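Local atomic coordinates of AtFKBP42 (Arabidopsis thaliana, PDB entry 2F4E), a protein that is an FKBP-type immunophilin domain protein involved in regulating MDR-type ABC transporters and probably in controlling cell elongation and orientation. Residues K53-E58 with E120-H125; H60-S65 with D159-G164; A114-G119 with Y151-I156. All coordinates share one frame; numbering follows the deposited sequence.

Interaction 1 of 3, residues K53-E58 with E120-H125; sequences KQIIKE and ERALVH
Q54 and L123 form a hydrogen-bonded antiparallel pair: Q54 N donates to L123 O over 3.1 Å, and L123 N returns a bond to Q54 O over 2.8 Å. Strands 53-55 and 121-125 run at 165° to each other, and K53 with V124 and I55 with A122 are non-hydrogen-bonded pairs. Beyond I55 the register slips by one residue. R121 O then accepts two bonds, from I56 N at 2.7 Å and K57 N at 3.0 Å, while R121 N donates back to K57 O.

Polar side chains meet on the face shared by K53, I55 and A122. K53 reaches across with its chain bent at chi3 (69°), which turns CE out of the extended line, and its NZ meets E120 OE2 tip to tip in a weak salt bridge of 3.4 Å. The stronger partner of this ammonium group is S115 OG. E120 OE2 also lies 3.3 Å from I55 CG1, the two side chains crossing at about a right angle.

A separate polar contact joins Q54 and H125: Q54 OE1 lies in the plane of the H125 ring, at its edge beside NE2, with amide and ring planes 55° apart. Their other polar atoms are bonded outside the pair, Q54 NE2 to the backbone oxygens of S42 and V40, H125 ND1 to K79 NZ.

Among apolar groups, I56 CD1 reaches L123 CD2 at 4.0 Å.

I56 and K57 both face R121, and their N-H groups share its carbonyl: a classic beta bulge, here where strand 51-55 turns a corner in the antiparallel sheet of the FKBP fold.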
loop_
_atom_site.group_PDB
_atom_site.type_symbol
_atom_site.label_atom_id
_atom_site.label_comp_id
_atom_site.label_asym_id
_atom_site.label_seq_id
_atom_site.Cartn_x
_atom_site.Cartn_y
_atom_site.Cartn_z
ATOM N N LYS A 53 -2.447 -4.431 -8.467
ATOM C CA LYS A 53 -1.132 -4.771 -7.912
ATOM C C LYS A 53 -0.174 -5.543 -8.816
ATOM O O LYS A 53 -0.580 -6.324 -9.668
ATOM C CB LYS A 53 -1.320 -5.599 -6.642
ATOM C CG LYS A 53 -0.027 -6.046 -5.978
ATOM C CD LYS A 53 -0.263 -6.941 -4.766
ATOM C CE LYS A 53 -0.818 -8.286 -5.169
ATOM N NZ LYS A 53 -1.033 -9.153 -3.997
ATOM N N GLN A 54 1.114 -5.321 -8.591
ATOM C CA GLN A 54 2.202 -5.992 -9.305
ATOM C C GLN A 54 3.138 -6.521 -8.219
ATOM O O GLN A 54 3.652 -5.743 -7.422
ATOM C CB GLN A 54 2.994 -5.003 -10.151
ATOM C CG GLN A 54 2.275 -4.352 -11.303
ATOM C CD GLN A 54 3.223 -3.493 -12.130
ATOM O OE1 GLN A 54 3.754 -2.488 -11.655
ATOM N NE2 GLN A 54 3.451 -3.898 -13.367
ATOM N N ILE A 55 3.380 -7.825 -8.200
ATOM C CA ILE A 55 4.254 -8.418 -7.192
ATOM C C ILE A 55 5.725 -8.331 -7.581
ATOM O O ILE A 55 6.112 -8.671 -8.699
ATOM C CB ILE A 55 3.881 -9.899 -6.936
ATOM C CG1 ILE A 55 2.492 -9.973 -6.302
ATOM C CG2 ILE A 55 4.903 -10.551 -6.037
ATOM C CD1 ILE A 55 1.958 -11.397 -6.149
ATOM N N ILE A 56 6.538 -7.865 -6.642
ATOM C CA ILE A 56 7.975 -7.716 -6.855
ATOM C C ILE A 56 8.684 -8.960 -6.335
ATOM O O ILE A 56 9.523 -9.554 -7.015
ATOM C CB ILE A 56 8.520 -6.493 -6.080
ATOM C CG1 ILE A 56 7.973 -5.205 -6.693
ATOM C CG2 ILE A 56 10.057 -6.526 -6.043
ATOM C CD1 ILE A 56 8.461 -3.938 -6.012
ATOM N N LYS A 57 8.343 -9.325 -5.103
ATOM C CA LYS A 57 8.914 -10.484 -4.434
ATOM C C LYS A 57 7.821 -11.304 -3.775
ATOM O O LYS A 57 7.109 -10.798 -2.914
ATOM C CB LYS A 57 9.912 -10.025 -3.368
ATOM C CG LYS A 57 10.472 -11.149 -2.518
ATOM C CD LYS A 57 11.402 -10.599 -1.472
ATOM C CE LYS A 57 11.916 -11.695 -0.571
ATOM N NZ LYS A 57 12.877 -11.148 0.438
ATOM N N GLU A 58 7.696 -12.564 -4.182
ATOM C CA GLU A 58 6.706 -13.477 -3.616
ATOM C C GLU A 58 6.998 -13.677 -2.137
ATOM O O GLU A 58 8.147 -13.641 -1.707
ATOM C CB GLU A 58 6.777 -14.852 -4.295
ATOM C CG GLU A 58 6.362 -14.911 -5.755
ATOM C CD GLU A 58 4.921 -14.499 -5.968
ATOM O OE1 GLU A 58 4.033 -14.988 -5.222
ATOM O OE2 GLU A 58 4.678 -13.690 -6.893
ATOM N N GLU A 120 6.041 -10.489 1.412
ATOM C CA GLU A 120 5.850 -10.093 0.027
ATOM C C GLU A 120 6.128 -8.605 -0.165
ATOM O O GLU A 120 5.914 -7.789 0.730
ATOM C CB GLU A 120 4.424 -10.401 -0.429
ATOM C CG GLU A 120 4.201 -10.177 -1.897
ATOM C CD GLU A 120 2.793 -10.512 -2.339
ATOM O OE1 GLU A 120 2.317 -11.643 -2.049
ATOM O OE2 GLU A 120 2.176 -9.636 -2.986
ATOM N N ARG A 121 6.602 -8.263 -1.353
ATOM C CA ARG A 121 6.904 -6.886 -1.694
ATOM C C ARG A 121 6.210 -6.624 -3.026
ATOM O O ARG A 121 6.411 -7.371 -3.980
ATOM C CB ARG A 121 8.414 -6.722 -1.829
ATOM C CG ARG A 121 8.900 -5.294 -1.841
ATOM C CD ARG A 121 10.361 -5.256 -1.397
ATOM N NE ARG A 121 10.881 -3.891 -1.320
ATOM C CZ ARG A 121 12.039 -3.555 -0.748
ATOM N NH1 ARG A 121 12.803 -4.488 -0.183
ATOM N NH2 ARG A 121 12.466 -2.293 -0.787
ATOM N N ALA A 122 5.387 -5.583 -3.086
ATOM C CA ALA A 122 4.665 -5.283 -4.313
ATOM C C ALA A 122 4.357 -3.819 -4.518
ATOM O O ALA A 122 4.508 -2.999 -3.613
ATOM C CB ALA A 122 3.371 -6.062 -4.347
ATOM N N LEU A 123 3.930 -3.503 -5.733
ATOM C CA LEU A 123 3.544 -2.145 -6.087
ATOM C C LEU A 123 2.029 -2.105 -6.022
ATOM O O LEU A 123 1.360 -3.027 -6.490
ATOM C CB LEU A 123 3.996 -1.811 -7.502
ATOM C CG LEU A 123 5.498 -1.737 -7.788
ATOM C CD1 LEU A 123 5.704 -1.294 -9.247
ATOM C CD2 LEU A 123 6.178 -0.754 -6.821
ATOM N N VAL A 124 1.481 -1.058 -5.423
ATOM C CA VAL A 124 0.039 -0.951 -5.324
ATOM C C VAL A 124 -0.425 0.372 -5.915
ATOM O O VAL A 124 -0.050 1.458 -5.451
ATOM C CB VAL A 124 -0.451 -1.071 -3.853
ATOM C CG1 VAL A 124 -1.960 -1.156 -3.825
ATOM C CG2 VAL A 124 0.159 -2.285 -3.182
ATOM N N HIS A 125 -1.246 0.251 -6.949
ATOM C CA HIS A 125 -1.795 1.388 -7.659
ATOM C C HIS A 125 -3.153 1.681 -7.080
ATOM O O HIS A 125 -4.071 0.870 -7.173
ATOM C CB HIS A 125 -1.885 1.052 -9.141
ATOM C CG HIS A 125 -0.573 0.676 -9.734
ATOM N ND1 HIS A 125 0.353 1.612 -10.161
ATOM C CD2 HIS A 125 0.007 -0.529 -9.934
ATOM C CE1 HIS A 125 1.429 0.999 -10.593
ATOM N NE2 HIS A 125 1.248 -0.310 -10.468
#

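Interaction 2 of 3, residues H60-S65 with D159-G164; sequences HGSKPS and DETKEG
P64 and T161 are joined in a single beta bridge between two loops, one leading into strand 69-78 and the other following strand 149-158, at the surface of the FKBP domain. Two backbone bonds make the bridge: K162 N donates almost straight to K63 O, and S65 N to E160 O at 3.1 Å. E160 O also accepts from the hydroxyl of S68, which ties the bridge to the approach to strand 69-78.

The side chain of K162 runs beside the proline segment for its whole length. CB stays 3.9 Å from K63 O. With chi1 at -54°, CG sits beside the backbone N and comes within 3.5 Å of the same oxygen. CD passes P64 O more loosely, and CE closes to 3.4 Å from it. The chain then bends at chi4 (-49°), bringing NZ round to donate to P64 O at 2.9 Å, tilted somewhat from the carbonyl plane. One lysine thus follows two successive carbonyls: CB and CG lie by the first, CE and NZ by the second, where NZ bonds.

Around the bridge, the remaining contacts involve hydroxyls. S62 OG makes a weak bond to K162 O, and S62 CB presses close to T161 OG1. The carboxylate of E160 is modelled against the S65 hydroxyl, with OE2 and OG at a very short separation that is doubtful.

K63 O takes two donors: K162 N arrives nearly along the C=O axis, whereas T161 OG1, 3.1 Å away, stands above the carbonyl plane, 48° out of it.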
loop_
_atom_site.group_PDB
_atom_site.type_symbol
_atom_site.label_atom_id
_atom_site.label_comp_id
_atom_site.label_asym_id
_atom_site.label_seq_id
_atom_site.Cartn_x
_atom_site.Cartn_y
_atom_site.Cartn_z
ATOM N N HIS A 60 5.353 -15.807 1.642
ATOM C CA HIS A 60 4.959 -17.145 2.051
ATOM C C HIS A 60 3.785 -17.118 3.025
ATOM O O HIS A 60 3.409 -16.063 3.542
ATOM C CB HIS A 60 6.146 -17.844 2.704
ATOM C CG HIS A 60 6.668 -17.133 3.918
ATOM N ND1 HIS A 60 6.344 -17.511 5.200
ATOM C CD2 HIS A 60 7.464 -16.042 4.030
ATOM C CE1 HIS A 60 6.917 -16.681 6.063
ATOM N NE2 HIS A 60 7.599 -15.786 5.379
ATOM N N GLY A 61 3.204 -18.284 3.282
ATOM C CA GLY A 61 2.094 -18.345 4.211
ATOM C C GLY A 61 0.819 -17.928 3.533
ATOM O O GLY A 61 0.813 -17.661 2.339
ATOM N N SER A 62 -0.265 -17.867 4.296
ATOM C CA SER A 62 -1.554 -17.494 3.740
ATOM C C SER A 62 -1.774 -15.994 3.810
ATOM O O SER A 62 -1.032 -15.276 4.482
ATOM C CB SER A 62 -2.679 -18.215 4.492
ATOM O OG SER A 62 -2.537 -19.619 4.375
ATOM N N LYS A 63 -2.787 -15.531 3.088
ATOM C CA LYS A 63 -3.145 -14.125 3.085
ATOM C C LYS A 63 -3.737 -13.882 4.460
ATOM O O LYS A 63 -4.187 -14.823 5.123
ATOM C CB LYS A 63 -4.182 -13.849 1.993
ATOM C CG LYS A 63 -3.569 -13.704 0.605
ATOM C CD LYS A 63 -4.507 -14.130 -0.509
ATOM C CE LYS A 63 -5.714 -13.218 -0.644
ATOM N NZ LYS A 63 -6.537 -13.613 -1.851
ATOM N N PRO A 64 -3.742 -12.625 4.918
ATOM C CA PRO A 64 -4.294 -12.320 6.237
ATOM C C PRO A 64 -5.804 -12.377 6.236
ATOM O O PRO A 64 -6.431 -12.302 5.182
ATOM C CB PRO A 64 -3.794 -10.912 6.496
ATOM C CG PRO A 64 -3.870 -10.308 5.114
ATOM C CD PRO A 64 -3.267 -11.398 4.254
ATOM N N SER A 65 -6.386 -12.514 7.416
ATOM C CA SER A 65 -7.826 -12.546 7.526
ATOM C C SER A 65 -8.282 -11.116 7.771
ATOM O O SER A 65 -7.460 -10.232 8.030
ATOM C CB SER A 65 -8.248 -13.440 8.688
ATOM O OG SER A 65 -7.550 -13.116 9.879
ATOM N N ASP A 159 -0.758 -10.912 12.307
ATOM C CA ASP A 159 -0.978 -11.762 13.467
ATOM C C ASP A 159 -2.057 -12.825 13.306
ATOM O O ASP A 159 -2.082 -13.802 14.052
ATOM C CB ASP A 159 -1.256 -10.894 14.703
ATOM C CG ASP A 159 -2.647 -10.277 14.699
ATOM O OD1 ASP A 159 -3.274 -10.187 13.626
ATOM O OD2 ASP A 159 -3.113 -9.873 15.788
ATOM N N GLU A 160 -2.934 -12.654 12.323
ATOM C CA GLU A 160 -4.014 -13.613 12.102
ATOM C C GLU A 160 -4.154 -13.952 10.614
ATOM O O GLU A 160 -4.458 -13.082 9.787
ATOM C CB GLU A 160 -5.334 -13.037 12.637
ATOM C CG GLU A 160 -6.470 -14.046 12.730
ATOM C CD GLU A 160 -7.834 -13.381 12.845
ATOM O OE1 GLU A 160 -8.069 -12.599 13.794
ATOM O OE2 GLU A 160 -8.679 -13.646 11.968
ATOM N N THR A 161 -3.926 -15.214 10.267
ATOM C CA THR A 161 -4.003 -15.632 8.865
ATOM C C THR A 161 -5.114 -16.645 8.581
ATOM O O THR A 161 -5.547 -17.359 9.483
ATOM C CB THR A 161 -2.667 -16.240 8.398
ATOM O OG1 THR A 161 -2.836 -16.816 7.100
ATOM C CG2 THR A 161 -2.200 -17.322 9.355
ATOM N N LYS A 162 -5.567 -16.703 7.329
ATOM C CA LYS A 162 -6.629 -17.630 6.926
ATOM C C LYS A 162 -6.211 -19.103 7.048
ATOM O O LYS A 162 -5.269 -19.550 6.383
ATOM C CB LYS A 162 -7.065 -17.357 5.481
ATOM C CG LYS A 162 -7.471 -15.912 5.187
ATOM C CD LYS A 162 -8.244 -15.834 3.864
ATOM C CE LYS A 162 -8.452 -14.401 3.387
ATOM N NZ LYS A 162 -8.985 -13.499 4.459
ATOM N N GLU A 163 -6.910 -19.849 7.903
ATOM C CA GLU A 163 -6.622 -21.274 8.106
ATOM C C GLU A 163 -7.851 -22.095 7.663
ATOM O O GLU A 163 -8.943 -21.965 8.240
ATOM C CB GLU A 163 -6.330 -21.583 9.589
ATOM C CG GLU A 163 -5.847 -20.405 10.435
ATOM C CD GLU A 163 -4.446 -19.938 10.068
ATOM O OE1 GLU A 163 -4.208 -19.638 8.870
ATOM O OE2 GLU A 163 -3.589 -19.866 10.982
ATOM N N GLY A 164 -7.666 -22.938 6.650
ATOM C CA GLY A 164 -8.760 -23.758 6.151
ATOM C C GLY A 164 -9.337 -24.700 7.198
ATOM O O GLY A 164 -9.245 -25.931 7.000
#

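Interaction 3 of 3, residues A114-G119 with Y151-I156; sequences ASMKSG and YEVEVI
The N-H of G119 donates to V155 O at 2.8 Å, the hydrogen bond that fastens the loop 114-119 to strand 149-158. Its N-H...O angle of 147° is moderately bent. V155 is gripped a second time through its own N-H, which bonds to the backbone oxygen of E120, so that G119 and E120 together stand opposite one strand residue. G119 has backbone angles of 85° and -2°, a conformation strongly preferred by glycine, and S118 before it has the angles expected of the first corner of a type II turn. Together these features are consistent with a G1 beta bulge, which commonly accompanies a type II turn.

Deeper in the domain the contact becomes apolar, and M116 carries it. Its CB lies 3.8 Å from V155 CG2. Farther along, SD touches both valines, 3.7 Å from V153 CG1 and 3.8 Å from V155 CG2. The bend at chi3 turns the terminal methyl toward V153, where CE comes within 3.2 Å of V153 O while also touching V153 CG1. Both valines meet the methionine obliquely, and A122 of strand 121-126 adds to its surroundings.

K117 adds a backbone contact, its O resting against V155 CB, while its own side chain leads away to bond through NZ to G61 O. E154, directed off the other side of the strand, has its carboxylate paired with R121.

Polar binding is therefore concentrated in the backbone at the strand's outer part, whereas the buried part rests on an unbranched thioether chain fitted against branched aliphatic groups, an attachment that depends on shape and dispersion more than on charge.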
loop_
_atom_site.group_PDB
_atom_site.type_symbol
_atom_site.label_atom_id
_atom_site.label_comp_id
_atom_site.label_asym_id
_atom_site.label_seq_id
_atom_site.Cartn_x
_atom_site.Cartn_y
_atom_site.Cartn_z
ATOM N N ALA A 114 -4.286 -6.588 2.056
ATOM C CA ALA A 114 -5.152 -7.733 2.302
ATOM C C ALA A 114 -4.918 -8.855 1.299
ATOM O O ALA A 114 -5.319 -9.991 1.540
ATOM C CB ALA A 114 -6.632 -7.298 2.268
ATOM N N SER A 115 -4.265 -8.544 0.185
ATOM C CA SER A 115 -4.023 -9.539 -0.854
ATOM C C SER A 115 -2.598 -10.060 -0.817
ATOM O O SER A 115 -2.211 -10.886 -1.635
ATOM C CB SER A 115 -4.289 -8.925 -2.229
ATOM O OG SER A 115 -3.154 -8.209 -2.684
ATOM N N MET A 116 -1.819 -9.584 0.141
ATOM C CA MET A 116 -0.429 -9.983 0.234
ATOM C C MET A 116 -0.117 -11.063 1.263
ATOM O O MET A 116 -0.843 -11.265 2.239
ATOM C CB MET A 116 0.431 -8.744 0.517
ATOM C CG MET A 116 0.383 -7.687 -0.571
ATOM S SD MET A 116 1.254 -6.180 -0.140
ATOM C CE MET A 116 2.869 -6.565 -0.697
ATOM N N LYS A 117 0.990 -11.754 1.027
ATOM C CA LYS A 117 1.458 -12.801 1.920
ATOM C C LYS A 117 2.548 -12.145 2.736
ATOM O O LYS A 117 2.972 -11.041 2.421
ATOM C CB LYS A 117 2.055 -13.972 1.141
ATOM C CG LYS A 117 1.060 -14.716 0.291
ATOM C CD LYS A 117 1.659 -15.992 -0.287
ATOM C CE LYS A 117 0.605 -16.765 -1.045
ATOM N NZ LYS A 117 -0.565 -17.032 -0.160
ATOM N N SER A 118 3.006 -12.819 3.779
ATOM C CA SER A 118 4.045 -12.265 4.629
ATOM C C SER A 118 5.379 -12.270 3.912
ATOM O O SER A 118 5.752 -13.272 3.298
ATOM C CB SER A 118 4.164 -13.077 5.915
ATOM O OG SER A 118 5.234 -12.579 6.701
ATOM N N GLY A 119 6.094 -11.151 3.999
ATOM C CA GLY A 119 7.386 -11.046 3.348
ATOM C C GLY A 119 7.271 -10.639 1.892
ATOM O O GLY A 119 8.278 -10.461 1.198
ATOM N N TYR A 151 2.229 2.774 -4.413
ATOM C CA TYR A 151 2.804 2.297 -3.168
ATOM C C TYR A 151 3.737 1.137 -3.444
ATOM O O TYR A 151 3.489 0.309 -4.311
ATOM C CB TYR A 151 1.732 1.805 -2.201
ATOM C CG TYR A 151 0.781 2.840 -1.663
ATOM C CD1 TYR A 151 1.157 3.712 -0.646
ATOM C CD2 TYR A 151 -0.531 2.890 -2.120
ATOM C CE1 TYR A 151 0.232 4.596 -0.090
ATOM C CE2 TYR A 151 -1.453 3.760 -1.579
ATOM C CZ TYR A 151 -1.074 4.605 -0.575
ATOM O OH TYR A 151 -2.021 5.445 -0.067
ATOM N N GLU A 152 4.830 1.105 -2.704
ATOM C CA GLU A 152 5.784 0.026 -2.803
ATOM C C GLU A 152 5.707 -0.483 -1.381
ATOM O O GLU A 152 6.289 0.109 -0.466
ATOM C CB GLU A 152 7.186 0.544 -3.112
ATOM C CG GLU A 152 8.197 -0.575 -3.306
ATOM C CD GLU A 152 9.652 -0.113 -3.252
ATOM O OE1 GLU A 152 9.923 1.100 -3.194
ATOM O OE2 GLU A 152 10.543 -0.988 -3.275
ATOM N N VAL A 153 4.959 -1.558 -1.184
ATOM C CA VAL A 153 4.794 -2.097 0.154
ATOM C C VAL A 153 5.348 -3.496 0.415
ATOM O O VAL A 153 5.244 -4.396 -0.413
ATOM C CB VAL A 153 3.303 -2.074 0.568
ATOM C CG1 VAL A 153 2.460 -2.752 -0.498
ATOM C CG2 VAL A 153 3.119 -2.774 1.901
ATOM N N GLU A 154 5.948 -3.660 1.585
ATOM C CA GLU A 154 6.479 -4.946 1.987
ATOM C C GLU A 154 5.906 -5.287 3.355
ATOM O O GLU A 154 6.132 -4.570 4.335
ATOM C CB GLU A 154 8.010 -4.938 2.048
ATOM C CG GLU A 154 8.549 -6.267 2.540
ATOM C CD GLU A 154 10.054 -6.376 2.471
ATOM O OE1 GLU A 154 10.693 -5.511 1.839
ATOM O OE2 GLU A 154 10.589 -7.337 3.062
ATOM N N VAL A 155 5.160 -6.383 3.403
ATOM C CA VAL A 155 4.534 -6.833 4.631
ATOM C C VAL A 155 5.507 -7.597 5.522
ATOM O O VAL A 155 6.032 -8.638 5.145
ATOM C CB VAL A 155 3.316 -7.745 4.331
ATOM C CG1 VAL A 155 2.606 -8.104 5.612
ATOM C CG2 VAL A 155 2.362 -7.054 3.372
ATOM N N ILE A 156 5.758 -7.054 6.704
ATOM C CA ILE A 156 6.641 -7.703 7.660
ATOM C C ILE A 156 5.916 -8.944 8.199
ATOM O O ILE A 156 6.551 -9.921 8.608
ATOM C CB ILE A 156 6.985 -6.739 8.827
ATOM C CG1 ILE A 156 7.727 -5.522 8.279
ATOM C CG2 ILE A 156 7.813 -7.452 9.880
ATOM C CD1 ILE A 156 8.194 -4.572 9.321
#

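How the interactions relate
Interactions 1 and 3 are adjacent, their centres about 7 Å apart: loop 114-119 runs straight into 120-125, and strands 121-126 and 149-158 are neighbours in one sheet. V124 N bonds to Y151 O at 2.7 Å, continuing the sheet from one contact into the other, and K53 NZ reaches S115 OG at the same distance. Interaction 2 sits farther out, its centre about 12 Å from that of interaction 3 and about 17 Å from that of interaction 1. It is joined to interaction 3 by G61 O with K117 NZ at 2.9 Å and by H60 N with S118 O at 3.1 Å, but meets interaction 1 only through adjoining sequence. Loop 114-119 thus touches both other contacts.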